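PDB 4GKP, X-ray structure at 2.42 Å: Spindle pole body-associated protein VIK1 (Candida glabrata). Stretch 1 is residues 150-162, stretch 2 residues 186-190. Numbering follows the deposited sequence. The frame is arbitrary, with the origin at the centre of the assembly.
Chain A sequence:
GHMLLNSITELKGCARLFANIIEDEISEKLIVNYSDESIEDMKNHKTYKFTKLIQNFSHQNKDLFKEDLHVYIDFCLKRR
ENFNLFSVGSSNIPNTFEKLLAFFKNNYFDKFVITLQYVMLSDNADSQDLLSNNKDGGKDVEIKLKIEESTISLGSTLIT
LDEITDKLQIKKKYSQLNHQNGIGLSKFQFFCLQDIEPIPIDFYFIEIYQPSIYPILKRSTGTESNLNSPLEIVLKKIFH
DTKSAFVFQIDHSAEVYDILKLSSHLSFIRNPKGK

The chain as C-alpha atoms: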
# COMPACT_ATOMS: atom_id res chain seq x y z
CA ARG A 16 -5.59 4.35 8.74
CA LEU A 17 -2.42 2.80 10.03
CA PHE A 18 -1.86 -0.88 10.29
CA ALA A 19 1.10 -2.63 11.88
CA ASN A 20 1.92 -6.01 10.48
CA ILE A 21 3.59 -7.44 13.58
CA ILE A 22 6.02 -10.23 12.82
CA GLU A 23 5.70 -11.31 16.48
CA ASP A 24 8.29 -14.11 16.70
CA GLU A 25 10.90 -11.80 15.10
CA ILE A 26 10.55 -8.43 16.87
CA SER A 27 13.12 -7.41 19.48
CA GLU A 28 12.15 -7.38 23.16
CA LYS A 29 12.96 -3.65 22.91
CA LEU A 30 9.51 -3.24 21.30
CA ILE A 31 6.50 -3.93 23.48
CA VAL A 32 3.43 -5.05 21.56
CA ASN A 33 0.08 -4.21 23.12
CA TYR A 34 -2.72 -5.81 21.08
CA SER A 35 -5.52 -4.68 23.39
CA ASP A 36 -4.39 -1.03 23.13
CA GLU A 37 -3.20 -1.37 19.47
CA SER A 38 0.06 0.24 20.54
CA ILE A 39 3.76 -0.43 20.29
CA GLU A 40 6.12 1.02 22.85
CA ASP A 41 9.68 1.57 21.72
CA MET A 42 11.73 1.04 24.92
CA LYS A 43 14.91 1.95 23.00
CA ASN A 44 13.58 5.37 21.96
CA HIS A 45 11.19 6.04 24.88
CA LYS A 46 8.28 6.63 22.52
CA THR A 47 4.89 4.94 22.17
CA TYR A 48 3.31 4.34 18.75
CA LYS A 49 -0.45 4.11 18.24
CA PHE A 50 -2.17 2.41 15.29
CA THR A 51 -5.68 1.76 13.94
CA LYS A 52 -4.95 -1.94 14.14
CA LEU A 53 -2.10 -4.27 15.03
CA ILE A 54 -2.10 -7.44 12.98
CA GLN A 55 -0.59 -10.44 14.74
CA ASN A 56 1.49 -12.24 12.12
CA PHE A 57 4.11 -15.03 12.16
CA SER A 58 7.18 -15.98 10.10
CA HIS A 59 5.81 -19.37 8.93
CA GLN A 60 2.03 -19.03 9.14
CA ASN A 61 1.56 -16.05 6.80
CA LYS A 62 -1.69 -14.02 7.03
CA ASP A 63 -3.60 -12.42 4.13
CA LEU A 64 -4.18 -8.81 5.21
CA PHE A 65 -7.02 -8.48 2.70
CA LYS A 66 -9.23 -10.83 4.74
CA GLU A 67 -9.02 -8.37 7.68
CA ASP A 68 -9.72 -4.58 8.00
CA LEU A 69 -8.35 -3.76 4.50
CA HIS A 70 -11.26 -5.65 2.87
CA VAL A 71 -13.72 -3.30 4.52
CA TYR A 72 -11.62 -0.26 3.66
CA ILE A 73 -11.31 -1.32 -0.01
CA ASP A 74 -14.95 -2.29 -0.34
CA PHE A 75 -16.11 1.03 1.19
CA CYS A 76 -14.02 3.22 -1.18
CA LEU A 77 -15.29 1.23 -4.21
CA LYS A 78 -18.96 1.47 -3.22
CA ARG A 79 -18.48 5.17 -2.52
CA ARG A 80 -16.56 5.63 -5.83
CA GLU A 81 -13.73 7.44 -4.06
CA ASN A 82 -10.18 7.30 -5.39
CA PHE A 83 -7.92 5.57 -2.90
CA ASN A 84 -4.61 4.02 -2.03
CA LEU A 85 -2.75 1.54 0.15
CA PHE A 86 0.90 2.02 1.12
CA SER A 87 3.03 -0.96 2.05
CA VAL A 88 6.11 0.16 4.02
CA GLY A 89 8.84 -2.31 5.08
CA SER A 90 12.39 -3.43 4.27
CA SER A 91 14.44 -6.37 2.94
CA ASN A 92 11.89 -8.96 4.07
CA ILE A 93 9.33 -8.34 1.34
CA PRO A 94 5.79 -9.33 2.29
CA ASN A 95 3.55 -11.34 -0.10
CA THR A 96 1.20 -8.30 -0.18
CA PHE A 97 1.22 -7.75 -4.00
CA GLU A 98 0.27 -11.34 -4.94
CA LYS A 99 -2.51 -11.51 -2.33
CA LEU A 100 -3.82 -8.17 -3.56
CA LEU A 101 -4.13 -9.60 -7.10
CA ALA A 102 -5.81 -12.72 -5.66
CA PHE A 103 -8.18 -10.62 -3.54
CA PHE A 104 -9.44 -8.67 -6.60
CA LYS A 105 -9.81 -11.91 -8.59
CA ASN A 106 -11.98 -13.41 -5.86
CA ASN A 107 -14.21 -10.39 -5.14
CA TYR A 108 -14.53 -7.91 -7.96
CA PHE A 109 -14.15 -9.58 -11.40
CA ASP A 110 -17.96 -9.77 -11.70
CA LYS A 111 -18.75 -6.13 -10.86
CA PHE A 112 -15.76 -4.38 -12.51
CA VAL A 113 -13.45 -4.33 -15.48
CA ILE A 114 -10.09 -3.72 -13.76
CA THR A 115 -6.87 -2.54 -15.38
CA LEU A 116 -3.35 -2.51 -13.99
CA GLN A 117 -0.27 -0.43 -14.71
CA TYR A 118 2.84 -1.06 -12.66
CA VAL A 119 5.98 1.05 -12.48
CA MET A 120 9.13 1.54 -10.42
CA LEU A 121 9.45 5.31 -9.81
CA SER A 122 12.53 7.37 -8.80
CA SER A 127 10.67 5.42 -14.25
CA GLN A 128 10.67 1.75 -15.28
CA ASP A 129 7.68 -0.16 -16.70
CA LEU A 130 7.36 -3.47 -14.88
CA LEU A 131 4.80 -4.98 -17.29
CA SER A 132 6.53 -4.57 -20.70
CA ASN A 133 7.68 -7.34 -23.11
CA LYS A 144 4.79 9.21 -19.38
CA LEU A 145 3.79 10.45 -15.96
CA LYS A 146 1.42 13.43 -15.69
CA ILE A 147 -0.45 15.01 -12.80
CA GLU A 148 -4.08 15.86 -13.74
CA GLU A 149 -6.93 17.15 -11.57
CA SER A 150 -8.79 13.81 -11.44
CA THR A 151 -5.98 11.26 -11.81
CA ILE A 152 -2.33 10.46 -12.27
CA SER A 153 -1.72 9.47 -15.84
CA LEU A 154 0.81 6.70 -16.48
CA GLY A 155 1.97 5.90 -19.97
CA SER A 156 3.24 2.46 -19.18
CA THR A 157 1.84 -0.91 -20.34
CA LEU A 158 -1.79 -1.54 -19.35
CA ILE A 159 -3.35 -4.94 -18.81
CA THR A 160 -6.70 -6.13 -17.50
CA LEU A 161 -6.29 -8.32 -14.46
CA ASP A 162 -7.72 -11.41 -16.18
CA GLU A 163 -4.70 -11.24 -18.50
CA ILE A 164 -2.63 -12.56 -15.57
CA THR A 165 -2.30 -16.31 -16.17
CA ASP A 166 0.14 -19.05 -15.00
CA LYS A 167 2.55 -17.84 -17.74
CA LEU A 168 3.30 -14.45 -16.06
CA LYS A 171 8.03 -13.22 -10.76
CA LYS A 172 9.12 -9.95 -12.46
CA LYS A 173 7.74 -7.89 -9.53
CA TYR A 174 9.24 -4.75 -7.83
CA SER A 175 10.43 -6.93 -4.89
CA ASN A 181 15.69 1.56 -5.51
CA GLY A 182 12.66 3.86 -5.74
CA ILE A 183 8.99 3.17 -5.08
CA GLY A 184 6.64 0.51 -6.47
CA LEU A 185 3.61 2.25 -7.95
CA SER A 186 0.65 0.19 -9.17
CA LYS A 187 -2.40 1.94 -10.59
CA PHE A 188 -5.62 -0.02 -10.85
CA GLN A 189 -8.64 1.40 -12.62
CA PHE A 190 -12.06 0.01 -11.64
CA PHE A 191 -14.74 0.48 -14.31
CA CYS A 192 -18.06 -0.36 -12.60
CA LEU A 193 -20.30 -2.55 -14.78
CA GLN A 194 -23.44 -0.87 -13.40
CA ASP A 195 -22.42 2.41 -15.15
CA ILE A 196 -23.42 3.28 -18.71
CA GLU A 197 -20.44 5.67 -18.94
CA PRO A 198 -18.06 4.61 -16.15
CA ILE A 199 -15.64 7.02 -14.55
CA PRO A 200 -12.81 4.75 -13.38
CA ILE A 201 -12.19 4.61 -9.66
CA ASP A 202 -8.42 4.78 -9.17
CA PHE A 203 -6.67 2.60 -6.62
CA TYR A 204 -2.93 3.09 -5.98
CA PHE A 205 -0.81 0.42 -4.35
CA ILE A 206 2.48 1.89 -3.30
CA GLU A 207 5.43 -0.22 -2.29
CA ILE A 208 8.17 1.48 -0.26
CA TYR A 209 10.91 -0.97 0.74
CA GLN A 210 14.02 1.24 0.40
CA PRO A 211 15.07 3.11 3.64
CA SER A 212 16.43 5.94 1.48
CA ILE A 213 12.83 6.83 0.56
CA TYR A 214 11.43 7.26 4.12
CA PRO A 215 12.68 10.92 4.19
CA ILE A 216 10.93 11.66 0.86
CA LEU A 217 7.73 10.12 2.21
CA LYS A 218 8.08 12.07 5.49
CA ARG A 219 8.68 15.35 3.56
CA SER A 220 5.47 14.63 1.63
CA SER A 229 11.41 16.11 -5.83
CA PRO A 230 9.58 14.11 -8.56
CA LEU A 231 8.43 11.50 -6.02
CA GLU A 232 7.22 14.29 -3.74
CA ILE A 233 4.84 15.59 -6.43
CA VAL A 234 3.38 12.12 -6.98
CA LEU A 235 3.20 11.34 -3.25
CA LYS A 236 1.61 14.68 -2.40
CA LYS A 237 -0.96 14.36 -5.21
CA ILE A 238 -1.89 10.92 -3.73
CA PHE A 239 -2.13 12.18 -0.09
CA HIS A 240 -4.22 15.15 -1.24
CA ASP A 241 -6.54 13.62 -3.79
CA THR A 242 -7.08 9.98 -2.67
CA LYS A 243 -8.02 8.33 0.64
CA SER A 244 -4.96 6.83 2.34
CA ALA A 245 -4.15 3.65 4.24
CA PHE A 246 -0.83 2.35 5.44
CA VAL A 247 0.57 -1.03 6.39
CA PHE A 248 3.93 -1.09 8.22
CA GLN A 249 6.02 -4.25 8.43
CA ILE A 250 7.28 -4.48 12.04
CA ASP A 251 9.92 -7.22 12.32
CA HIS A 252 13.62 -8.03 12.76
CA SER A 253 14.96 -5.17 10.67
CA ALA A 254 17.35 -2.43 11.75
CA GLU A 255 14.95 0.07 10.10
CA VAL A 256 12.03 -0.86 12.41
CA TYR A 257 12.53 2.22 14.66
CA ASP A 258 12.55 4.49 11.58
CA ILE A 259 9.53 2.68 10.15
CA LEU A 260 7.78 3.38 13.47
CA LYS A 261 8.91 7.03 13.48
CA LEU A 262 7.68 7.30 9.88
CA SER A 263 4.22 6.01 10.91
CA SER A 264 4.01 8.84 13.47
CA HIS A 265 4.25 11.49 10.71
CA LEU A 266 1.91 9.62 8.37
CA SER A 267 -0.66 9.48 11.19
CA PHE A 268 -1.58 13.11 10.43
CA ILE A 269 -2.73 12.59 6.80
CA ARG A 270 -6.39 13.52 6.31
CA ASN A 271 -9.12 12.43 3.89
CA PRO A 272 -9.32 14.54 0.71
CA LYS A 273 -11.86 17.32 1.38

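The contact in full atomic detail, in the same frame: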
# COMPACT_ATOMS: atom_id res chain seq x y z
N SER A 150 -7.97 14.96 -11.84
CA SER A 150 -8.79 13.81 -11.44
C SER A 150 -7.99 12.52 -11.20
O SER A 150 -8.51 11.57 -10.61
CB SER A 150 -9.86 13.54 -12.51
OG SER A 150 -9.26 13.07 -13.72
N THR A 151 -6.74 12.49 -11.66
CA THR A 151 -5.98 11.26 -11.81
C THR A 151 -4.50 11.55 -12.03
O THR A 151 -4.10 12.68 -12.32
CB THR A 151 -6.52 10.42 -13.01
OG1 THR A 151 -6.14 9.04 -12.88
CG2 THR A 151 -6.01 10.98 -14.36
N ILE A 152 -3.70 10.50 -11.85
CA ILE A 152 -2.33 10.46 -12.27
C ILE A 152 -2.27 9.60 -13.51
O ILE A 152 -2.71 8.45 -13.53
CB ILE A 152 -1.42 9.89 -11.17
CG1 ILE A 152 -1.57 10.72 -9.89
CG2 ILE A 152 0.03 9.82 -11.65
CD1 ILE A 152 -0.69 10.27 -8.76
N SER A 153 -1.75 10.17 -14.58
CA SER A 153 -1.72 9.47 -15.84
C SER A 153 -0.36 8.81 -16.01
O SER A 153 0.66 9.48 -15.90
CB SER A 153 -2.01 10.43 -16.98
OG SER A 153 -2.59 9.73 -18.05
N LEU A 154 -0.38 7.50 -16.21
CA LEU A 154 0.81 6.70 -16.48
C LEU A 154 0.76 6.27 -17.93
O LEU A 154 -0.32 5.92 -18.46
CB LEU A 154 0.84 5.43 -15.61
CG LEU A 154 1.30 5.42 -14.15
CD1 LEU A 154 0.37 6.23 -13.25
CD2 LEU A 154 1.35 3.99 -13.64
N GLY A 155 1.92 6.27 -18.57
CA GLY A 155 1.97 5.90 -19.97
C GLY A 155 2.55 4.54 -20.17
O GLY A 155 2.91 4.16 -21.28
N SER A 156 2.68 3.79 -19.08
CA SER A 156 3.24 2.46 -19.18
C SER A 156 2.19 1.43 -19.62
O SER A 156 1.00 1.73 -19.67
CB SER A 156 3.87 2.06 -17.85
OG SER A 156 2.88 1.95 -16.84
N THR A 157 2.66 0.22 -19.92
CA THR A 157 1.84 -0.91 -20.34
C THR A 157 0.60 -1.13 -19.45
O THR A 157 0.70 -1.17 -18.21
CB THR A 157 2.70 -2.19 -20.33
OG1 THR A 157 3.94 -1.93 -21.01
CG2 THR A 157 1.97 -3.38 -20.98
N LEU A 158 -0.55 -1.32 -20.09
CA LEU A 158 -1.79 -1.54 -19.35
C LEU A 158 -2.29 -2.94 -19.66
O LEU A 158 -2.28 -3.36 -20.81
CB LEU A 158 -2.83 -0.46 -19.72
CG LEU A 158 -4.23 -0.52 -19.08
CD1 LEU A 158 -4.81 0.88 -18.90
CD2 LEU A 158 -5.16 -1.41 -19.90
N ILE A 159 -2.69 -3.67 -18.63
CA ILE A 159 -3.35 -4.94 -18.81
C ILE A 159 -4.67 -4.92 -18.03
O ILE A 159 -4.85 -4.10 -17.13
CB ILE A 159 -2.49 -6.15 -18.35
CG1 ILE A 159 -2.26 -6.16 -16.83
CG2 ILE A 159 -1.20 -6.24 -19.16
CD1 ILE A 159 -1.71 -7.48 -16.31
N THR A 160 -5.58 -5.82 -18.39
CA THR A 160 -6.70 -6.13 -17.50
C THR A 160 -6.25 -7.27 -16.63
O THR A 160 -5.46 -8.11 -17.05
CB THR A 160 -7.96 -6.53 -18.29
OG1 THR A 160 -7.65 -7.64 -19.15
CG2 THR A 160 -8.45 -5.35 -19.12
N LEU A 161 -6.75 -7.31 -15.41
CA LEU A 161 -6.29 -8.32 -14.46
C LEU A 161 -6.49 -9.77 -14.90
O LEU A 161 -5.72 -10.65 -14.50
CB LEU A 161 -6.94 -8.12 -13.10
CG LEU A 161 -6.54 -6.91 -12.28
CD1 LEU A 161 -7.08 -7.13 -10.88
CD2 LEU A 161 -5.03 -6.73 -12.26
N ASP A 162 -7.53 -10.04 -15.69
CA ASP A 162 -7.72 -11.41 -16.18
C ASP A 162 -6.65 -11.84 -17.20
O ASP A 162 -6.56 -13.01 -17.56
CB ASP A 162 -9.14 -11.63 -16.73
CG ASP A 162 -9.47 -10.71 -17.89
OD1 ASP A 162 -9.12 -9.51 -17.83
OD2 ASP A 162 -10.10 -11.20 -18.86
N SER A 186 1.65 0.90 -8.38
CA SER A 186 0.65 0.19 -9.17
C SER A 186 -0.59 1.07 -9.25
O SER A 186 -1.04 1.61 -8.24
CB SER A 186 0.25 -1.12 -8.49
OG SER A 186 1.25 -2.10 -8.60
N LYS A 187 -1.14 1.22 -10.44
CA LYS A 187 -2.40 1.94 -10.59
C LYS A 187 -3.46 1.00 -11.15
O LYS A 187 -3.29 0.46 -12.25
CB LYS A 187 -2.25 3.15 -11.50
CG LYS A 187 -3.57 3.89 -11.67
CD LYS A 187 -3.50 4.94 -12.76
CE LYS A 187 -4.87 5.57 -12.98
NZ LYS A 187 -4.74 6.76 -13.87
N PHE A 188 -4.53 0.80 -10.39
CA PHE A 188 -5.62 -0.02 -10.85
C PHE A 188 -6.77 0.93 -11.20
O PHE A 188 -7.07 1.85 -10.45
CB PHE A 188 -6.13 -0.98 -9.75
CG PHE A 188 -5.12 -2.00 -9.26
CD1 PHE A 188 -4.10 -1.63 -8.36
CD2 PHE A 188 -5.23 -3.33 -9.62
CE1 PHE A 188 -3.20 -2.57 -7.87
CE2 PHE A 188 -4.32 -4.29 -9.13
CZ PHE A 188 -3.32 -3.92 -8.24
N GLN A 189 -7.41 0.70 -12.33
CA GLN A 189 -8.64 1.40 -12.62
C GLN A 189 -9.80 0.41 -12.52
O GLN A 189 -9.75 -0.67 -13.12
CB GLN A 189 -8.61 1.99 -14.03
CG GLN A 189 -7.69 3.19 -14.21
CD GLN A 189 -7.64 3.64 -15.66
OE1 GLN A 189 -7.31 2.85 -16.58
NE2 GLN A 189 -7.98 4.88 -15.89
N PHE A 190 -10.82 0.80 -11.77
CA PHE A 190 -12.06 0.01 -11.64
C PHE A 190 -13.15 0.68 -12.45
O PHE A 190 -13.51 1.84 -12.17
CB PHE A 190 -12.50 -0.05 -10.18
CG PHE A 190 -11.72 -1.03 -9.34
CD1 PHE A 190 -10.44 -0.73 -8.88
CD2 PHE A 190 -12.29 -2.27 -8.98
CE1 PHE A 190 -9.75 -1.64 -8.09
CE2 PHE A 190 -11.59 -3.17 -8.20
CZ PHE A 190 -10.32 -2.87 -7.78

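Residues 186-190 form one continuous strand that extends beyond both ends of the stretch. Residues 150-162 are less regular. They include a short strand at 152-154, a connecting segment, a second strand segment reaching 160, and a 3-10 segment beginning at Leu 161. The backbones do not pair. The CA of Leu 154 lies 8.2 Å from the CA of Lys 187, and the CA of Leu 161 lies 9.1 Å from the CA of Phe 188. At such spacing no backbone-to-backbone bond forms; side chains bridge the gap, and one of them reaches a backbone carbonyl. The contact is small, burying 264 Å² in total.

Lys 187 dominates the contact. Its CA-to-CB bond points toward the other stretch, and all four chi angles are t. This fully extended chain carries the amine across the gap. NZ of Lys 187 donates a hydrogen bond to OG1 of Thr 151 at 2.9 Å. NZ of Lys 187 donates another to O of Ile 152 at 2.7 Å. The buried ammonium group thus finds a hydroxyl and a carbonyl as polar partners. The Ile 152 side chain takes no part in this, and its end leads away.

The aliphatic part of the lysine also packs. CD1 of Leu 154 lies 4.1 Å from CD of Lys 187, so a leucine methyl rests against part of the aliphatic chain.

A separate apolar contact forms at the 3-10 segment. CD2 of Leu 161 sits 4.0 Å from CE2 of Phe 188 and approaches the ring obliquely. The Phe 188 CA-to-CB bond points sideways, but its ring end comes nearer to Leu 161.

Gln 189 behaves similarly: its CA-to-CB bond is sideways and its end comes nearer. OE1 of Gln 189 is 3.9 Å from CD1 of Leu 158. This is a van der Waals contact, since a methyl offers no polar hydrogen. OE1 is hydrogen-bonded elsewhere in the structure.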